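Local coordinates for PA0821 (Pseudomonas aeruginosa, PDB 7DRG), which is probably the immunity protein (antitoxin) that neutralises a putative VRR-NUC nuclease effector of the type VI secretion system, at residues Q14-L25 against D194-M205. Residues are numbered along the deposited sequence; the frame is centred on the assembly and turned at random.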
loop_
_atom_site.group_PDB
_atom_site.type_symbol
_atom_site.label_atom_id
_atom_site.label_comp_id
_atom_site.label_asym_id
_atom_site.label_seq_id
_atom_site.Cartn_x
_atom_site.Cartn_y
_atom_site.Cartn_z
ATOM N N GLN B 14 -5.688 -4.579 8.715
ATOM C CA GLN B 14 -4.569 -4.255 9.581
ATOM C C GLN B 14 -3.399 -3.791 8.729
ATOM O O GLN B 14 -3.245 -4.237 7.583
ATOM C CB GLN B 14 -4.153 -5.450 10.452
ATOM C CG GLN B 14 -3.513 -6.589 9.701
ATOM C CD GLN B 14 -3.094 -7.755 10.592
ATOM O OE1 GLN B 14 -3.536 -7.894 11.730
ATOM N NE2 GLN B 14 -2.214 -8.597 10.060
ATOM N N PRO B 15 -2.558 -2.901 9.261
ATOM C CA PRO B 15 -1.512 -2.281 8.426
ATOM C C PRO B 15 -0.452 -3.253 7.944
ATOM O O PRO B 15 0.067 -3.094 6.832
ATOM C CB PRO B 15 -0.906 -1.222 9.362
ATOM C CG PRO B 15 -1.944 -0.983 10.412
ATOM C CD PRO B 15 -2.647 -2.287 10.595
ATOM N N HIS B 16 -0.118 -4.259 8.749
ATOM C CA HIS B 16 1.092 -5.050 8.578
ATOM C C HIS B 16 0.788 -6.462 8.085
ATOM O O HIS B 16 -0.305 -7.000 8.279
ATOM C CB HIS B 16 1.859 -5.139 9.905
ATOM C CG HIS B 16 1.053 -5.732 11.020
ATOM N ND1 HIS B 16 0.013 -5.056 11.620
ATOM C CD2 HIS B 16 1.117 -6.940 11.627
ATOM C CE1 HIS B 16 -0.523 -5.818 12.557
ATOM N NE2 HIS B 16 0.129 -6.966 12.583
ATOM N N LEU B 17 1.794 -7.054 7.440
ATOM C CA LEU B 17 1.854 -8.482 7.154
ATOM C C LEU B 17 3.064 -9.049 7.878
ATOM O O LEU B 17 4.162 -8.497 7.764
ATOM C CB LEU B 17 1.984 -8.764 5.653
ATOM C CG LEU B 17 0.828 -8.477 4.691
ATOM C CD1 LEU B 17 1.284 -8.688 3.258
ATOM C CD2 LEU B 17 -0.372 -9.356 4.999
ATOM N N LEU B 18 2.870 -10.147 8.615
ATOM C CA LEU B 18 3.980 -10.732 9.369
ATOM C C LEU B 18 4.970 -11.439 8.455
ATOM O O LEU B 18 6.182 -11.295 8.620
ATOM C CB LEU B 18 3.454 -11.708 10.423
ATOM C CG LEU B 18 2.437 -11.136 11.407
ATOM C CD1 LEU B 18 1.989 -12.225 12.399
ATOM C CD2 LEU B 18 3.023 -9.927 12.153
ATOM N N GLU B 19 4.477 -12.193 7.484
ATOM C CA GLU B 19 5.311 -12.915 6.537
ATOM C C GLU B 19 4.803 -12.595 5.143
ATOM O O GLU B 19 3.589 -12.513 4.933
ATOM C CB GLU B 19 5.250 -14.423 6.807
ATOM C CG GLU B 19 6.284 -15.261 6.093
ATOM C CD GLU B 19 6.187 -16.724 6.485
ATOM O OE1 GLU B 19 5.485 -17.487 5.785
ATOM O OE2 GLU B 19 6.797 -17.107 7.505
ATOM N N ILE B 20 5.710 -12.380 4.190
ATOM C CA ILE B 20 5.305 -12.003 2.834
ATOM C C ILE B 20 5.974 -12.930 1.832
ATOM O O ILE B 20 7.199 -13.096 1.850
ATOM C CB ILE B 20 5.640 -10.537 2.502
ATOM C CG1 ILE B 20 5.075 -9.593 3.568
ATOM C CG2 ILE B 20 5.035 -10.158 1.147
ATOM C CD1 ILE B 20 5.407 -8.138 3.316
ATOM N N ALA B 21 5.174 -13.508 0.934
ATOM C CA ALA B 21 5.721 -14.402 -0.074
ATOM C C ALA B 21 6.666 -13.653 -1.002
ATOM O O ALA B 21 6.486 -12.465 -1.288
ATOM C CB ALA B 21 4.592 -15.045 -0.883
ATOM N N GLY B 22 7.684 -14.365 -1.475
ATOM C CA GLY B 22 8.656 -13.742 -2.353
ATOM C C GLY B 22 8.002 -13.267 -3.637
ATOM O O GLY B 22 7.118 -13.928 -4.188
ATOM N N ASN B 23 8.429 -12.093 -4.101
ATOM C CA ASN B 23 7.986 -11.526 -5.368
ATOM C C ASN B 23 6.494 -11.197 -5.375
ATOM O O ASN B 23 5.884 -11.128 -6.452
ATOM C CB ASN B 23 8.327 -12.475 -6.531
ATOM C CG ASN B 23 8.587 -11.743 -7.824
ATOM O OD1 ASN B 23 9.385 -10.811 -7.867
ATOM N ND2 ASN B 23 7.906 -12.156 -8.890
ATOM N N LEU B 24 5.885 -10.976 -4.204
ATOM C CA LEU B 24 4.429 -10.847 -4.131
ATOM C C LEU B 24 3.925 -9.602 -4.850
ATOM O O LEU B 24 2.904 -9.653 -5.545
ATOM C CB LEU B 24 3.967 -10.821 -2.671
ATOM C CG LEU B 24 2.470 -10.546 -2.472
ATOM C CD1 LEU B 24 1.625 -11.728 -2.914
ATOM C CD2 LEU B 24 2.152 -10.175 -1.040
ATOM N N LEU B 25 4.603 -8.470 -4.678
ATOM C CA LEU B 25 4.120 -7.194 -5.209
ATOM C C LEU B 25 4.608 -6.961 -6.624
ATOM O O LEU B 25 4.925 -5.835 -7.027
ATOM C CB LEU B 25 4.527 -6.049 -4.284
ATOM C CG LEU B 25 3.617 -5.684 -3.100
ATOM C CD1 LEU B 25 2.313 -5.064 -3.582
ATOM C CD2 LEU B 25 3.332 -6.881 -2.194
ATOM N N ASP B 194 11.781 -8.149 -3.622
ATOM C CA ASP B 194 10.989 -7.990 -2.425
ATOM C C ASP B 194 11.006 -6.586 -1.846
ATOM O O ASP B 194 10.177 -6.296 -0.980
ATOM C CB ASP B 194 11.451 -9.019 -1.386
ATOM C CG ASP B 194 11.258 -10.439 -1.890
ATOM O OD1 ASP B 194 10.099 -10.820 -2.160
ATOM O OD2 ASP B 194 12.259 -11.155 -2.087
ATOM N N GLU B 195 11.891 -5.707 -2.313
ATOM C CA GLU B 195 11.777 -4.294 -1.965
ATOM C C GLU B 195 10.388 -3.722 -2.227
ATOM O O GLU B 195 9.935 -2.892 -1.421
ATOM C CB GLU B 195 12.832 -3.471 -2.717
ATOM C CG GLU B 195 14.265 -3.743 -2.272
ATOM C CD GLU B 195 15.274 -2.832 -2.945
ATOM O OE1 GLU B 195 14.964 -2.291 -4.029
ATOM O OE2 GLU B 195 16.381 -2.652 -2.387
ATOM N N PRO B 196 9.668 -4.093 -3.294
ATOM C CA PRO B 196 8.310 -3.549 -3.448
ATOM C C PRO B 196 7.384 -3.894 -2.297
ATOM O O PRO B 196 6.518 -3.079 -1.949
ATOM C CB PRO B 196 7.835 -4.172 -4.769
ATOM C CG PRO B 196 9.077 -4.430 -5.522
ATOM C CD PRO B 196 10.094 -4.833 -4.499
ATOM N N SER B 197 7.529 -5.085 -1.707
ATOM C CA SER B 197 6.740 -5.425 -0.525
ATOM C C SER B 197 7.051 -4.479 0.625
ATOM O O SER B 197 6.141 -4.019 1.325
ATOM C CB SER B 197 7.007 -6.871 -0.109
ATOM O OG SER B 197 6.733 -7.776 -1.167
ATOM N N GLU B 198 8.336 -4.179 0.831
ATOM C CA GLU B 198 8.726 -3.229 1.867
ATOM C C GLU B 198 8.174 -1.832 1.581
ATOM O O GLU B 198 7.699 -1.143 2.491
ATOM C CB GLU B 198 10.251 -3.212 1.982
ATOM C CG GLU B 198 10.790 -2.269 3.034
ATOM C CD GLU B 198 12.302 -2.336 3.135
ATOM O OE1 GLU B 198 12.987 -2.151 2.110
ATOM O OE2 GLU B 198 12.808 -2.593 4.246
ATOM N N ALA B 199 8.197 -1.408 0.314
ATOM C CA ALA B 199 7.702 -0.076 -0.026
ATOM C C ALA B 199 6.199 0.036 0.217
ATOM O O ALA B 199 5.713 1.063 0.710
ATOM C CB ALA B 199 8.041 0.244 -1.482
ATOM N N PHE B 200 5.454 -1.018 -0.115
ATOM C CA PHE B 200 4.014 -1.031 0.115
ATOM C C PHE B 200 3.702 -0.955 1.604
ATOM O O PHE B 200 2.817 -0.204 2.032
ATOM C CB PHE B 200 3.433 -2.297 -0.516
ATOM C CG PHE B 200 2.006 -2.580 -0.158
ATOM C CD1 PHE B 200 1.013 -1.640 -0.376
ATOM C CD2 PHE B 200 1.652 -3.817 0.349
ATOM C CE1 PHE B 200 -0.312 -1.923 -0.071
ATOM C CE2 PHE B 200 0.336 -4.106 0.659
ATOM C CZ PHE B 200 -0.648 -3.156 0.454
HETATM N N MSE B 201 4.443 -1.702 2.407
HETATM C CA MSE B 201 4.267 -1.690 3.848
HETATM C C MSE B 201 4.640 -0.341 4.470
HETATM O O MSE B 201 3.965 0.131 5.387
HETATM C CB MSE B 201 5.090 -2.820 4.460
HETATM C CG MSE B 201 4.483 -4.192 4.245
HETATM SE SE MSE B 201 2.712 -4.270 5.056
HETATM C CE MSE B 201 1.769 -5.135 3.641
ATOM N N ALA B 202 5.706 0.275 3.954
ATOM C CA ALA B 202 6.193 1.534 4.511
ATOM C C ALA B 202 5.118 2.609 4.475
ATOM O O ALA B 202 4.980 3.394 5.421
ATOM C CB ALA B 202 7.427 2.001 3.744
ATOM N N ALA B 203 4.346 2.662 3.386
ATOM C CA ALA B 203 3.301 3.668 3.265
ATOM C C ALA B 203 2.187 3.477 4.288
ATOM O O ALA B 203 1.477 4.438 4.594
ATOM C CB ALA B 203 2.734 3.651 1.844
ATOM N N ARG B 204 2.037 2.271 4.839
ATOM C CA ARG B 204 0.986 1.959 5.801
ATOM C C ARG B 204 1.459 1.949 7.248
ATOM O O ARG B 204 0.630 2.086 8.155
ATOM C CB ARG B 204 0.384 0.588 5.485
ATOM C CG ARG B 204 -0.051 0.434 4.042
ATOM C CD ARG B 204 0.059 -1.014 3.598
ATOM N NE ARG B 204 -0.703 -1.911 4.461
ATOM C CZ ARG B 204 -1.967 -2.261 4.239
ATOM N NH1 ARG B 204 -2.612 -1.780 3.183
ATOM N NH2 ARG B 204 -2.587 -3.090 5.068
HETATM N N MSE B 205 2.752 1.760 7.482
HETATM C CA MSE B 205 3.286 1.571 8.827
HETATM C C MSE B 205 4.388 2.591 9.102
HETATM O O MSE B 205 5.553 2.327 8.827
HETATM C CB MSE B 205 3.842 0.149 8.998
HETATM C CG MSE B 205 2.872 -1.000 8.672
HETATM SE SE MSE B 205 3.895 -2.649 8.340
HETATM C CE MSE B 205 5.328 -1.763 7.512
HETATM O O HOH W 1 7.928 -10.151 -0.704
HETATM O O HOH W 2 7.411 -7.869 -3.893
#
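Strand 19-22 runs roughly antiparallel to helix 194-204, the axes 9.3 Å apart at closest and at 146°, and the turn after it brings Leu25 back beside Ser197. At the C-terminal end of the helix, Arg204 meets the backbone before the strand. Its NE gives a fairly straight bond to Pro15 O (2.8 Å, 163°), almost in the guanidinium plane, while NH2 makes only weak bonds to Pro15 O and Gln14 O and a further bond to Leu11 O of helix 4-13. Arginine suits the place because several N-H groups along its edge can serve carbonyls of a loop; its NH1 reaches Ser197 of the second subunit. Beside it, Pro15 CB rests on Met205 CG, and the selenium of Met205 lies 3.6 Å from His16 CB. Met201, also selenomethionine, bends at both chi2 and chi3, which folds CE back to 3.6 Å from Leu17 CD1, the two side chains crossing at about a right angle. Ile20, pointing inward from the strand, sets CD1 and CG2 against Ser197 CB. Strand 19-22 pairs antiparallel with strand 34-46, and in this protein of the TsiV family helix 191-204 packs against that first strand and its flanking loops, with Tyr184 of strand 182-186 also touching Ile20 and Met201. A type II turn follows, Ala21 to Leu24, whose third position, Asn23, has the positive phi (65°) that asparagine tolerates well. Asp194 OD1 accepts Asn23 N from the syn side at 2.9 Å; OD2 is held by Tyr33. Ser197 suits the spot because one hydroxyl can both donate and accept: its OG donates to a water that bridges Ala21 O and Asp194 OD1, and accepts from another bound to Leu25 N. Leu25 then lays CB against Pro196 CB (3.8 Å) and reaches Phe200 with CD1.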